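Local coordinates for oxidoreductase, 2OG-Fe(II) oxygenase family (Burkholderia pseudomallei, PDB 6N1F), which probably acts as an iron-dependent oxidoreductase of the 2-oxoglutarate/Fe(II) oxygenase type, with one iron ion bound in its active site, at residues L72-V77 / D87-R92; C141-M146 / E218-V223; M94-G99 / F137-Q142; A63-L68 / E111-L116. All coordinates share one frame; numbering follows the deposited sequence.

Interaction 1 (L72-V77 / D87-R92); sequences LPEEPV and DIYVRR
Glu74 lays its carboxylate over one face of the Arg91 guanidinium, the two planes 16° apart and OE1 offset toward the rim. Glu74 OE1 to Arg91 NE is a long salt bridge at 3.7 Å, held by charge alone because no N-H points at the oxygen. Arg91 NE also gives a weak hydrogen bond to Leu72 O, while Arg91 NH1 is hydrogen-bonded to Gln69 OE1. The second arginine is met differently. Glu75 OE2 comes in near the edge of the Arg92 guanidinium, 2.6 Å from Arg92 NE, in a short salt bridge. The carboxylate is turned 70° against the guanidinium, and the N-H reaches the oxygen from above the carboxylate plane. Val90 CG1 lies over one face of that guanidinium. Glu75 gets there with CG lodged between its backbone N and carbonyl carbon (chi1 66°), followed by a bend at chi2.

Obliquely to the Tyr89 ring, Pro76 CB stands 3.8 Å from Tyr89 CE1, and Glu74 CG packs 3.5 Å from Tyr89 CB. Val77 CB touches Val90 CG2 at 3.8 Å. Glu75 and Val90 exchange two backbone hydrogen bonds, and Val77 N adds one to Ile88 O (2.9 Å). Pro76, without an N-H, falls at the non-hydrogen-bonded pair with Tyr89, where none is needed.

These are the two strands of a hairpin whose connecting residues 78-85 are not modelled. Strand 75-76 follows helix 59-70 and is outermost in the large antiparallel sheet; strand 88-92 pairs on its other side with strand 137-147.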
loop_
_atom_site.group_PDB
_atom_site.type_symbol
_atom_site.label_atom_id
_atom_site.label_comp_id
_atom_site.label_asym_id
_atom_site.label_seq_id
_atom_site.Cartn_x
_atom_site.Cartn_y
_atom_site.Cartn_z
ATOM N N LEU A 72 12.135 -10.217 9.578
ATOM C CA LEU A 72 12.146 -10.731 8.221
ATOM C C LEU A 72 13.494 -10.492 7.547
ATOM O O LEU A 72 14.236 -9.578 7.921
ATOM C CB LEU A 72 11.034 -10.070 7.412
ATOM C CG LEU A 72 9.632 -10.385 7.912
ATOM C CD1 LEU A 72 8.594 -9.697 7.040
ATOM C CD2 LEU A 72 9.419 -11.875 7.894
ATOM N N PRO A 73 13.838 -11.315 6.553
ATOM C CA PRO A 73 15.054 -11.054 5.769
ATOM C C PRO A 73 14.873 -9.882 4.810
ATOM O O PRO A 73 13.832 -9.720 4.166
ATOM C CB PRO A 73 15.274 -12.367 5.007
ATOM C CG PRO A 73 13.923 -12.957 4.906
ATOM C CD PRO A 73 13.219 -12.603 6.191
ATOM N N GLU A 74 15.921 -9.075 4.706
ATOM C CA GLU A 74 15.916 -7.856 3.921
ATOM C C GLU A 74 16.802 -8.045 2.696
ATOM O O GLU A 74 17.874 -8.647 2.785
ATOM C CB GLU A 74 16.414 -6.695 4.782
ATOM C CG GLU A 74 15.995 -5.327 4.322
ATOM C CD GLU A 74 16.204 -4.269 5.394
ATOM O OE1 GLU A 74 15.242 -3.521 5.691
ATOM O OE2 GLU A 74 17.330 -4.186 5.935
ATOM N N GLU A 75 16.345 -7.551 1.548
ATOM C CA GLU A 75 17.121 -7.618 0.320
ATOM C C GLU A 75 17.084 -6.270 -0.383
ATOM O O GLU A 75 16.085 -5.546 -0.307
ATOM C CB GLU A 75 16.602 -8.715 -0.625
ATOM C CG GLU A 75 15.208 -8.471 -1.186
ATOM C CD GLU A 75 14.437 -9.758 -1.438
ATOM O OE1 GLU A 75 14.536 -10.691 -0.609
ATOM O OE2 GLU A 75 13.731 -9.834 -2.467
ATOM N N PRO A 76 18.168 -5.897 -1.055
ATOM C CA PRO A 76 18.199 -4.604 -1.735
ATOM C C PRO A 76 17.434 -4.649 -3.048
ATOM O O PRO A 76 17.376 -5.674 -3.729
ATOM C CB PRO A 76 19.695 -4.371 -1.966
ATOM C CG PRO A 76 20.251 -5.743 -2.108
ATOM C CD PRO A 76 19.423 -6.648 -1.229
ATOM N N VAL A 77 16.820 -3.516 -3.381
ATOM C CA VAL A 77 16.050 -3.371 -4.615
ATOM C C VAL A 77 16.201 -1.951 -5.175
ATOM O O VAL A 77 17.192 -1.253 -4.915
ATOM C CB VAL A 77 14.553 -3.715 -4.391
ATOM C CG1 VAL A 77 13.705 -3.183 -5.534
ATOM C CG2 VAL A 77 14.348 -5.222 -4.236
ATOM N N ASP A 87 19.402 1.878 -2.381
ATOM C CA ASP A 87 18.798 2.806 -1.437
ATOM C C ASP A 87 17.373 2.433 -1.042
ATOM O O ASP A 87 16.737 3.184 -0.291
ATOM C CB ASP A 87 18.838 4.243 -1.987
ATOM C CG ASP A 87 18.233 4.356 -3.364
ATOM O OD1 ASP A 87 17.674 3.345 -3.842
ATOM O OD2 ASP A 87 18.322 5.455 -3.962
ATOM N N ILE A 88 16.861 1.295 -1.502
ATOM C CA ILE A 88 15.593 0.753 -1.033
ATOM C C ILE A 88 15.811 -0.704 -0.656
ATOM O O ILE A 88 16.378 -1.473 -1.440
ATOM C CB ILE A 88 14.484 0.885 -2.093
ATOM C CG1 ILE A 88 14.210 2.352 -2.360
ATOM C CG2 ILE A 88 13.231 0.221 -1.615
ATOM C CD1 ILE A 88 13.058 2.588 -3.266
ATOM N N TYR A 89 15.381 -1.074 0.549
ATOM C CA TYR A 89 15.498 -2.435 1.055
ATOM C C TYR A 89 14.103 -2.996 1.300
ATOM O O TYR A 89 13.264 -2.335 1.924
ATOM C CB TYR A 89 16.340 -2.469 2.333
ATOM C CG TYR A 89 17.816 -2.267 2.074
ATOM C CD1 TYR A 89 18.662 -3.347 1.874
ATOM C CD2 TYR A 89 18.356 -0.992 2.004
ATOM C CE1 TYR A 89 20.011 -3.167 1.628
ATOM C CE2 TYR A 89 19.698 -0.796 1.754
ATOM C CZ TYR A 89 20.522 -1.886 1.567
ATOM O OH TYR A 89 21.859 -1.687 1.323
ATOM N N VAL A 90 13.864 -4.211 0.810
ATOM C CA VAL A 90 12.532 -4.800 0.733
ATOM C C VAL A 90 12.501 -6.075 1.569
ATOM O O VAL A 90 13.398 -6.922 1.457
ATOM C CB VAL A 90 12.139 -5.078 -0.733
ATOM C CG1 VAL A 90 10.808 -5.794 -0.819
ATOM C CG2 VAL A 90 12.063 -3.764 -1.504
ATOM N N ARG A 91 11.476 -6.201 2.413
ATOM C CA ARG A 91 11.206 -7.408 3.193
ATOM C C ARG A 91 9.918 -8.027 2.674
ATOM O O ARG A 91 8.829 -7.511 2.937
ATOM C CB ARG A 91 11.095 -7.082 4.679
ATOM C CG ARG A 91 12.426 -6.964 5.356
ATOM C CD ARG A 91 12.350 -6.075 6.575
ATOM N NE ARG A 91 13.509 -6.269 7.440
ATOM C CZ ARG A 91 13.778 -5.526 8.506
ATOM N NH1 ARG A 91 12.973 -4.533 8.834
ATOM N NH2 ARG A 91 14.851 -5.779 9.246
ATOM N N ARG A 92 10.037 -9.119 1.936
ATOM C CA ARG A 92 8.875 -9.695 1.282
ATOM C C ARG A 92 8.048 -10.527 2.256
ATOM O O ARG A 92 8.579 -11.246 3.104
ATOM C CB ARG A 92 9.310 -10.541 0.089
ATOM C CG ARG A 92 10.190 -9.784 -0.853
ATOM C CD ARG A 92 10.225 -10.403 -2.228
ATOM N NE ARG A 92 11.168 -9.675 -3.072
ATOM C CZ ARG A 92 10.887 -8.530 -3.682
ATOM N NH1 ARG A 92 9.683 -7.986 -3.554
ATOM N NH2 ARG A 92 11.808 -7.932 -4.422
#

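Interaction 2 (C141-M146 / E218-V223); sequences CQINRM and ERTSLV
Ile143 can be followed outward across the strand pair. Its CB is 4.2 Å from Ser221 O; branch CG2 meets Thr220 CG2 at 3.7 Å; the other branch, turned at chi2 (-80°), brings CD1 to 3.6 Å from Leu222 CG. Leu222 is held from a second direction too, as its CD2 touches Cys141 SG, also at 3.6 Å. On the same face Arg145 runs out extended to Glu218, and Arg145 NE makes a salt bridge to Glu218 OE1 (3.3 Å) whose hydrogen bond is weak, the two flat groups turned 70° apart.

The other face carries Met146, a selenomethionine, and Arg219, lying side by side and pointing the same way, with SE of Met146 3.9 Å from Arg219 NH1. A water accepts from Arg219 NH1, donates to Asn144 O and is hydrogen-bonded to Ser221 OG; Arg219 NE goes to Gly179 O. Gln142 NE2 fixes the Asn144 amide with a nearly straight bond to OD1 (2.8 Å), in plane and on a lone pair.

Six backbone hydrogen bonds, at Gln142-Val223, Asn144-Ser221 and Met146-Arg219, zip the strands together antiparallel. Such pairing belongs to the double-stranded beta-helix core of 2-oxoglutarate oxygenases. The side chain of Val223 is about 6 Å from the bound iron, and Arg219 with Ser221 fits the Arg-X-Ser pattern that in relatives holds the 2-oxoglutarate carboxylate, which is consistent with a similar role here.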
loop_
_atom_site.group_PDB
_atom_site.type_symbol
_atom_site.label_atom_id
_atom_site.label_comp_id
_atom_site.label_asym_id
_atom_site.label_seq_id
_atom_site.Cartn_x
_atom_site.Cartn_y
_atom_site.Cartn_z
ATOM N N CYS A 141 2.502 -8.531 -0.995
ATOM C CA CYS A 141 2.653 -7.811 0.261
ATOM C C CYS A 141 4.127 -7.747 0.630
ATOM O O CYS A 141 4.809 -8.776 0.626
ATOM C CB CYS A 141 1.849 -8.497 1.366
ATOM S SG CYS A 141 1.998 -7.715 2.986
ATOM N N GLN A 142 4.620 -6.550 0.944
ATOM C CA GLN A 142 6.027 -6.380 1.287
ATOM C C GLN A 142 6.218 -5.083 2.069
ATOM O O GLN A 142 5.383 -4.174 2.026
ATOM C CB GLN A 142 6.912 -6.388 0.031
ATOM C CG GLN A 142 6.717 -5.144 -0.847
ATOM C CD GLN A 142 7.309 -5.289 -2.217
ATOM O OE1 GLN A 142 6.997 -6.236 -2.939
ATOM N NE2 GLN A 142 8.180 -4.346 -2.595
ATOM N N ILE A 143 7.334 -5.020 2.793
ATOM C CA ILE A 143 7.765 -3.823 3.506
ATOM C C ILE A 143 8.852 -3.162 2.668
ATOM O O ILE A 143 9.858 -3.807 2.336
ATOM C CB ILE A 143 8.299 -4.153 4.911
ATOM C CG1 ILE A 143 7.332 -5.037 5.699
ATOM C CG2 ILE A 143 8.542 -2.885 5.685
ATOM C CD1 ILE A 143 6.207 -4.280 6.294
ATOM N N ASN A 144 8.652 -1.887 2.313
ATOM C CA ASN A 144 9.638 -1.104 1.573
ATOM C C ASN A 144 10.302 -0.129 2.523
ATOM O O ASN A 144 9.628 0.726 3.107
ATOM C CB ASN A 144 9.000 -0.331 0.426
ATOM C CG ASN A 144 8.553 -1.224 -0.684
ATOM O OD1 ASN A 144 9.015 -2.359 -0.805
ATOM N ND2 ASN A 144 7.656 -0.723 -1.516
ATOM N N ARG A 145 11.619 -0.231 2.656
ATOM C CA ARG A 145 12.389 0.663 3.510
ATOM C C ARG A 145 13.215 1.588 2.618
ATOM O O ARG A 145 14.215 1.167 2.021
ATOM C CB ARG A 145 13.256 -0.142 4.469
ATOM C CG ARG A 145 14.106 0.703 5.390
ATOM C CD ARG A 145 14.776 -0.180 6.419
ATOM N NE ARG A 145 16.009 0.416 6.912
ATOM C CZ ARG A 145 17.216 0.108 6.458
ATOM N NH1 ARG A 145 17.359 -0.798 5.495
ATOM N NH2 ARG A 145 18.283 0.707 6.965
HETATM N N MSE A 146 12.794 2.844 2.530
HETATM C CA MSE A 146 13.372 3.779 1.578
HETATM C C MSE A 146 14.299 4.743 2.290
HETATM O O MSE A 146 13.886 5.436 3.230
HETATM C CB MSE A 146 12.270 4.551 0.831
HETATM C CG MSE A 146 11.298 3.674 0.044
HETATM SE SE MSE A 146 9.943 4.772 -0.838
HETATM C CE MSE A 146 11.068 5.821 -2.032
ATOM N N GLU A 218 14.570 7.956 6.858
ATOM C CA GLU A 218 14.122 6.804 6.089
ATOM C C GLU A 218 12.606 6.728 6.156
ATOM O O GLU A 218 11.981 7.261 7.073
ATOM C CB GLU A 218 14.749 5.504 6.608
ATOM C CG GLU A 218 14.210 5.051 7.946
ATOM C CD GLU A 218 14.800 3.723 8.400
ATOM O OE1 GLU A 218 16.014 3.504 8.207
ATOM O OE2 GLU A 218 14.046 2.894 8.953
ATOM N N ARG A 219 12.022 6.061 5.166
ATOM C CA ARG A 219 10.577 5.966 5.026
ATOM C C ARG A 219 10.243 4.494 4.854
ATOM O O ARG A 219 10.756 3.840 3.935
ATOM C CB ARG A 219 10.091 6.810 3.838
ATOM C CG ARG A 219 8.607 6.700 3.439
ATOM C CD ARG A 219 8.512 7.109 1.968
ATOM N NE ARG A 219 7.211 7.606 1.533
ATOM C CZ ARG A 219 6.280 6.859 0.939
ATOM N NH1 ARG A 219 6.488 5.558 0.717
ATOM N NH2 ARG A 219 5.150 7.418 0.546
ATOM N N THR A 220 9.412 3.970 5.755
ATOM C CA THR A 220 9.103 2.545 5.835
ATOM C C THR A 220 7.603 2.349 5.707
ATOM O O THR A 220 6.834 2.963 6.448
ATOM C CB THR A 220 9.583 1.954 7.157
ATOM O OG1 THR A 220 10.957 2.303 7.357
ATOM C CG2 THR A 220 9.419 0.440 7.159
ATOM N N SER A 221 7.188 1.492 4.785
ATOM C CA SER A 221 5.768 1.327 4.522
ATOM C C SER A 221 5.456 -0.127 4.210
ATOM O O SER A 221 6.241 -0.808 3.548
ATOM C CB SER A 221 5.321 2.231 3.362
ATOM O OG SER A 221 6.016 1.932 2.164
ATOM N N LEU A 222 4.308 -0.596 4.696
ATOM C CA LEU A 222 3.773 -1.904 4.326
ATOM C C LEU A 222 2.839 -1.727 3.132
ATOM O O LEU A 222 1.839 -1.003 3.223
ATOM C CB LEU A 222 3.027 -2.534 5.509
ATOM C CG LEU A 222 2.751 -4.030 5.466
ATOM C CD1 LEU A 222 2.244 -4.461 6.824
ATOM C CD2 LEU A 222 1.748 -4.402 4.419
ATOM N N VAL A 223 3.131 -2.424 2.038
ATOM C CA VAL A 223 2.408 -2.265 0.784
ATOM C C VAL A 223 1.782 -3.607 0.421
ATOM O O VAL A 223 2.457 -4.639 0.466
ATOM C CB VAL A 223 3.343 -1.771 -0.338
ATOM C CG1 VAL A 223 2.611 -1.729 -1.656
ATOM C CG2 VAL A 223 3.898 -0.401 -0.001
HETATM O O HOH W 1 8.638 3.694 2.098
#

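Interaction 3 (M94-G99 / F137-Q142); sequences MVDRAG and FIRRCQ
Asp96 and Arg139 are brought together by two torsions: Asp96 holds CG anti to its backbone N (chi1 -172°), which swings the carboxylate across to the other segment, and Arg139 folds at chi3 (71°) to present NE and NH2 side-on. Arg139 NE reaches Asp96 OD2 at 2.9 Å along a fairly straight bond in the guanidinium plane, and Arg139 NH2 reaches Asp96 OD1 at 3.0 Å on its syn side. The planes are 51° apart, so the two bonds do not form a flat pair, and OD2 is met from above the carboxylate plane.

Nearer the start of the segment, Met94, a selenomethionine, lays its side chain across the backbone of strand 137-147. Its CG is 3.2 Å from Arg139 O, and its SE 3.3 Å from Ile138 O. Met94 and Cys141 form the single beta bridge, with Met94 N to Cys141 O at 2.9 Å and a return bond from Cys141 N. Alongside, Arg140 uses NE and NH2 together on Gln142 OE1, both from the same face of the amide, and a water donates to that oxygen and to Met94 O.

OD2 of Asp96 is also hydrogen-bonded to Tyr164 OH and Asn161 ND2, while Arg139 NH1 donates to the carbonyls of Gly231 and His229. Buried between such partners, the Asp96 carboxylate is probably stabilised as the anion, with Arg139 probably balancing its charge directly.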
loop_
_atom_site.group_PDB
_atom_site.type_symbol
_atom_site.label_atom_id
_atom_site.label_comp_id
_atom_site.label_asym_id
_atom_site.label_seq_id
_atom_site.Cartn_x
_atom_site.Cartn_y
_atom_site.Cartn_z
HETATM N N MSE A 94 4.566 -11.620 0.821
HETATM C CA MSE A 94 3.943 -12.420 -0.214
HETATM C C MSE A 94 4.401 -11.993 -1.608
HETATM O O MSE A 94 4.420 -10.795 -1.901
HETATM C CB MSE A 94 2.444 -12.293 -0.099
HETATM C CG MSE A 94 1.691 -12.895 -1.221
HETATM SE SE MSE A 94 -0.028 -13.386 -0.499
HETATM C CE MSE A 94 0.461 -15.045 0.373
ATOM N N VAL A 95 4.758 -12.961 -2.462
ATOM C CA VAL A 95 5.231 -12.686 -3.814
ATOM C C VAL A 95 4.168 -13.125 -4.816
ATOM O O VAL A 95 3.337 -13.993 -4.541
ATOM C CB VAL A 95 6.578 -13.380 -4.114
ATOM C CG1 VAL A 95 7.637 -12.979 -3.103
ATOM C CG2 VAL A 95 6.408 -14.883 -4.141
ATOM N N ASP A 96 4.220 -12.527 -6.017
ATOM C CA ASP A 96 3.195 -12.719 -7.046
ATOM C C ASP A 96 3.835 -12.641 -8.440
ATOM O O ASP A 96 3.582 -11.728 -9.227
ATOM C CB ASP A 96 2.075 -11.686 -6.892
ATOM C CG ASP A 96 0.898 -11.963 -7.802
ATOM O OD1 ASP A 96 0.798 -13.099 -8.306
ATOM O OD2 ASP A 96 0.079 -11.045 -8.020
ATOM N N ARG A 97 4.653 -13.641 -8.774
ATOM C CA ARG A 97 5.459 -13.600 -9.990
ATOM C C ARG A 97 4.628 -13.821 -11.252
ATOM O O ARG A 97 3.605 -14.515 -11.241
ATOM C CB ARG A 97 6.564 -14.652 -9.937
ATOM C CG ARG A 97 7.537 -14.442 -8.812
ATOM C CD ARG A 97 8.694 -15.399 -8.915
ATOM N NE ARG A 97 9.306 -15.589 -7.607
ATOM C CZ ARG A 97 8.960 -16.550 -6.759
ATOM N NH1 ARG A 97 8.010 -17.418 -7.085
ATOM N NH2 ARG A 97 9.568 -16.648 -5.585
ATOM N N ALA A 98 5.112 -13.243 -12.358
ATOM C CA ALA A 98 4.424 -13.334 -13.642
ATOM C C ALA A 98 4.180 -14.785 -14.021
ATOM O O ALA A 98 5.096 -15.612 -13.999
ATOM C CB ALA A 98 5.241 -12.637 -14.733
ATOM N N GLY A 99 2.933 -15.092 -14.361
ATOM C CA GLY A 99 2.544 -16.445 -14.693
ATOM C C GLY A 99 2.282 -17.349 -13.510
ATOM O O GLY A 99 1.918 -18.516 -13.715
ATOM N N PHE A 137 -8.709 -10.845 -2.602
ATOM C CA PHE A 137 -7.548 -11.593 -2.149
ATOM C C PHE A 137 -6.350 -10.666 -2.073
ATOM O O PHE A 137 -6.164 -9.812 -2.944
ATOM C CB PHE A 137 -7.224 -12.747 -3.103
ATOM C CG PHE A 137 -8.395 -13.638 -3.389
ATOM C CD1 PHE A 137 -8.625 -14.757 -2.616
ATOM C CD2 PHE A 137 -9.264 -13.351 -4.427
ATOM C CE1 PHE A 137 -9.704 -15.587 -2.869
ATOM C CE2 PHE A 137 -10.346 -14.171 -4.685
ATOM C CZ PHE A 137 -10.565 -15.293 -3.903
ATOM N N ILE A 138 -5.531 -10.844 -1.042
ATOM C CA ILE A 138 -4.247 -10.152 -0.962
ATOM C C ILE A 138 -3.244 -10.973 -1.773
ATOM O O ILE A 138 -2.878 -12.080 -1.380
ATOM C CB ILE A 138 -3.789 -9.977 0.492
ATOM C CG1 ILE A 138 -4.764 -9.085 1.268
ATOM C CG2 ILE A 138 -2.392 -9.387 0.553
ATOM C CD1 ILE A 138 -4.498 -9.022 2.777
ATOM N N ARG A 139 -2.799 -10.432 -2.912
ATOM C CA ARG A 139 -1.925 -11.180 -3.807
ATOM C C ARG A 139 -0.447 -10.903 -3.586
ATOM O O ARG A 139 0.387 -11.747 -3.922
ATOM C CB ARG A 139 -2.262 -10.864 -5.268
ATOM C CG ARG A 139 -3.503 -11.562 -5.807
ATOM C CD ARG A 139 -3.610 -11.372 -7.314
ATOM N NE ARG A 139 -2.613 -12.135 -8.057
ATOM C CZ ARG A 139 -2.837 -13.341 -8.576
ATOM N NH1 ARG A 139 -4.022 -13.922 -8.428
ATOM N NH2 ARG A 139 -1.879 -13.967 -9.247
ATOM N N ARG A 140 -0.096 -9.732 -3.071
ATOM C CA ARG A 140 1.296 -9.347 -2.929
ATOM C C ARG A 140 1.387 -8.443 -1.718
ATOM O O ARG A 140 0.458 -7.692 -1.437
ATOM C CB ARG A 140 1.814 -8.643 -4.201
ATOM C CG ARG A 140 3.180 -8.014 -4.060
ATOM C CD ARG A 140 3.732 -7.552 -5.394
ATOM N NE ARG A 140 5.017 -6.882 -5.231
ATOM C CZ ARG A 140 5.884 -6.674 -6.219
ATOM N NH1 ARG A 140 5.603 -7.095 -7.444
ATOM N NH2 ARG A 140 7.035 -6.053 -5.979
ATOM N N CYS A 141 2.502 -8.531 -0.995
ATOM C CA CYS A 141 2.653 -7.811 0.261
ATOM C C CYS A 141 4.127 -7.747 0.630
ATOM O O CYS A 141 4.809 -8.776 0.626
ATOM C CB CYS A 141 1.849 -8.497 1.366
ATOM S SG CYS A 141 1.998 -7.715 2.986
ATOM N N GLN A 142 4.620 -6.550 0.944
ATOM C CA GLN A 142 6.027 -6.380 1.287
ATOM C C GLN A 142 6.218 -5.083 2.069
ATOM O O GLN A 142 5.383 -4.174 2.026
ATOM C CB GLN A 142 6.912 -6.388 0.031
ATOM C CG GLN A 142 6.717 -5.144 -0.847
ATOM C CD GLN A 142 7.309 -5.289 -2.217
ATOM O OE1 GLN A 142 6.997 -6.236 -2.939
ATOM N NE2 GLN A 142 8.180 -4.346 -2.595
HETATM O O HOH W 2 6.570 -8.951 -2.811
#

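Interaction 4 (A63-L68 / E111-L116); sequences ARIDAL and ETILNL
An antiparallel pair of helices meets here through Ile65 and Leu68 on one side and Thr112, Ile113 and Leu116 on the other, with Arg64 reaching across along one flank of these apolar contacts. The axes of segments 63-68 and 111-116 approach to 10.0 Å and cross at -158°, and no hydrogen bond joins them: the seam is made almost wholly by side chains. Leu68 and Ile113 slide past each other in opposite directions, with Leu68 CB 3.8 Å from Ile113 CG1. The tip of Leu68 goes on to the threonine, crossing it at about a right angle, with its CD1 3.7 Å from Thr112 CG2. One turn back, Ile65 offers two branches: Ile65 CG1 meets Leu116 CD1 at 4.1 Å, while Ile65 CG2 faces Ile113 CG2 more loosely at 4.4 Å.

Arg64 is extended from CG to NE, with CG anti to the backbone N (chi1 -170°), which carries its guanidinium over to the other helix. Thr112 CG2 lies over one face of that guanidinium, 3.5 Å from Arg64 NH2, and Leu116 CD1 approaches obliquely, 4.0 Å from Arg64 NH1. The threonine thus spends its methyl on the seam, while its OG1 turns to a weak hydrogen bond with Pro108 O.

Ile65 and Ile113 both rest on Leu222 of strand 218-227, and Ile113 also touches Ile93. In this way helices 59-70 and 109-117 lie together against one face of the large antiparallel sheet.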
loop_
_atom_site.group_PDB
_atom_site.type_symbol
_atom_site.label_atom_id
_atom_site.label_comp_id
_atom_site.label_asym_id
_atom_site.label_seq_id
_atom_site.Cartn_x
_atom_site.Cartn_y
_atom_site.Cartn_z
ATOM N N ALA A 63 2.270 -1.470 16.099
ATOM C CA ALA A 63 3.434 -1.829 16.902
ATOM C C ALA A 63 3.805 -3.300 16.722
ATOM O O ALA A 63 4.982 -3.632 16.550
ATOM C CB ALA A 63 3.167 -1.515 18.374
ATOM N N ARG A 64 2.817 -4.191 16.731
ATOM C CA ARG A 64 3.106 -5.605 16.524
ATOM C C ARG A 64 3.687 -5.846 15.136
ATOM O O ARG A 64 4.724 -6.506 14.985
ATOM C CB ARG A 64 1.843 -6.437 16.731
ATOM C CG ARG A 64 2.100 -7.935 16.774
ATOM C CD ARG A 64 0.794 -8.712 16.918
ATOM N NE ARG A 64 1.014 -10.154 17.048
ATOM C CZ ARG A 64 0.104 -11.077 16.741
ATOM N NH1 ARG A 64 -1.085 -10.707 16.280
ATOM N NH2 ARG A 64 0.384 -12.368 16.882
ATOM N N ILE A 65 3.019 -5.326 14.104
ATOM C CA ILE A 65 3.507 -5.485 12.735
ATOM C C ILE A 65 4.951 -5.023 12.629
ATOM O O ILE A 65 5.790 -5.691 12.009
ATOM C CB ILE A 65 2.603 -4.720 11.752
ATOM C CG1 ILE A 65 1.221 -5.367 11.684
ATOM C CG2 ILE A 65 3.273 -4.620 10.368
ATOM C CD1 ILE A 65 0.213 -4.504 10.963
ATOM N N ASP A 66 5.271 -3.900 13.272
ATOM C CA ASP A 66 6.630 -3.367 13.222
ATOM C C ASP A 66 7.635 -4.326 13.851
ATOM O O ASP A 66 8.715 -4.556 13.292
ATOM C CB ASP A 66 6.684 -2.007 13.913
ATOM C CG ASP A 66 7.490 -1.003 13.133
ATOM O OD1 ASP A 66 8.157 -1.418 12.157
ATOM O OD2 ASP A 66 7.449 0.197 13.482
ATOM N N ALA A 67 7.307 -4.886 15.019
ATOM C CA ALA A 67 8.204 -5.857 15.643
ATOM C C ALA A 67 8.362 -7.094 14.769
ATOM O O ALA A 67 9.457 -7.656 14.664
ATOM C CB ALA A 67 7.684 -6.249 17.028
ATOM N N LEU A 68 7.283 -7.521 14.119
ATOM C CA LEU A 68 7.340 -8.743 13.327
ATOM C C LEU A 68 8.137 -8.548 12.044
ATOM O O LEU A 68 8.947 -9.407 11.680
ATOM C CB LEU A 68 5.927 -9.229 13.011
ATOM C CG LEU A 68 5.129 -9.852 14.155
ATOM C CD1 LEU A 68 3.682 -10.043 13.738
ATOM C CD2 LEU A 68 5.744 -11.179 14.538
ATOM N N GLU A 111 3.181 -14.902 7.810
ATOM C CA GLU A 111 1.784 -15.312 7.929
ATOM C C GLU A 111 1.092 -14.598 9.081
ATOM O O GLU A 111 -0.099 -14.275 9.002
ATOM C CB GLU A 111 1.697 -16.828 8.119
ATOM N N THR A 112 1.816 -14.371 10.172
ATOM C CA THR A 112 1.241 -13.644 11.292
ATOM C C THR A 112 0.844 -12.238 10.873
ATOM O O THR A 112 -0.255 -11.773 11.196
ATOM C CB THR A 112 2.238 -13.608 12.447
ATOM O OG1 THR A 112 2.758 -14.924 12.653
ATOM C CG2 THR A 112 1.571 -13.117 13.729
ATOM N N ILE A 113 1.718 -11.550 10.136
ATOM C CA ILE A 113 1.383 -10.219 9.639
ATOM C C ILE A 113 0.171 -10.299 8.726
ATOM O O ILE A 113 -0.812 -9.563 8.888
ATOM C CB ILE A 113 2.586 -9.603 8.903
ATOM C CG1 ILE A 113 3.780 -9.466 9.845
ATOM C CG2 ILE A 113 2.191 -8.281 8.259
ATOM C CD1 ILE A 113 4.970 -8.785 9.203
ATOM N N LEU A 114 0.234 -11.212 7.754
ATOM C CA LEU A 114 -0.856 -11.404 6.809
ATOM C C LEU A 114 -2.173 -11.725 7.511
ATOM O O LEU A 114 -3.234 -11.294 7.046
ATOM C CB LEU A 114 -0.469 -12.517 5.845
ATOM C CG LEU A 114 -1.210 -12.627 4.524
ATOM C CD1 LEU A 114 -1.532 -11.267 3.978
ATOM C CD2 LEU A 114 -0.328 -13.376 3.547
ATOM N N ASN A 115 -2.124 -12.480 8.622
ATOM C CA ASN A 115 -3.341 -12.822 9.361
ATOM C C ASN A 115 -4.069 -11.571 9.825
ATOM O O ASN A 115 -5.303 -11.511 9.787
ATOM C CB ASN A 115 -3.018 -13.702 10.579
ATOM C CG ASN A 115 -2.770 -15.167 10.225
ATOM O OD1 ASN A 115 -3.241 -15.675 9.206
ATOM N ND2 ASN A 115 -2.031 -15.858 11.089
ATOM N N LEU A 116 -3.321 -10.574 10.296
ATOM C CA LEU A 116 -3.925 -9.306 10.682
ATOM C C LEU A 116 -4.528 -8.603 9.477
ATOM O O LEU A 116 -5.650 -8.083 9.540
ATOM C CB LEU A 116 -2.878 -8.411 11.343
ATOM C CG LEU A 116 -2.824 -8.475 12.859
ATOM C CD1 LEU A 116 -1.486 -7.968 13.361
ATOM C CD2 LEU A 116 -3.945 -7.640 13.422
#

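In the fold
Interactions 1 and 2 lie in one antiparallel sheet, which interaction 3 joins through strand 137-147, shared with interaction 2. Interaction 1 is stitched to interaction 2 by probable backbone bonds, Tyr89 O to Arg145 N at 2.8 Å and Arg91 N to Ile143 O at 2.9 Å. Interaction 4 packs on the sheet where Leu222 CD1 of interaction 2 is 3.7 Å from Ile65 CG2. Separately, interactions 3 and 4 touch, with Met94 CE 3.7 Å from Leu114 CD2. The iron, held by His155, Asp157 and His209, lies about 6, 8 and 11 Å from the side chains of Val223, Arg140 and Ile88, whereas interaction 4 is remote from it.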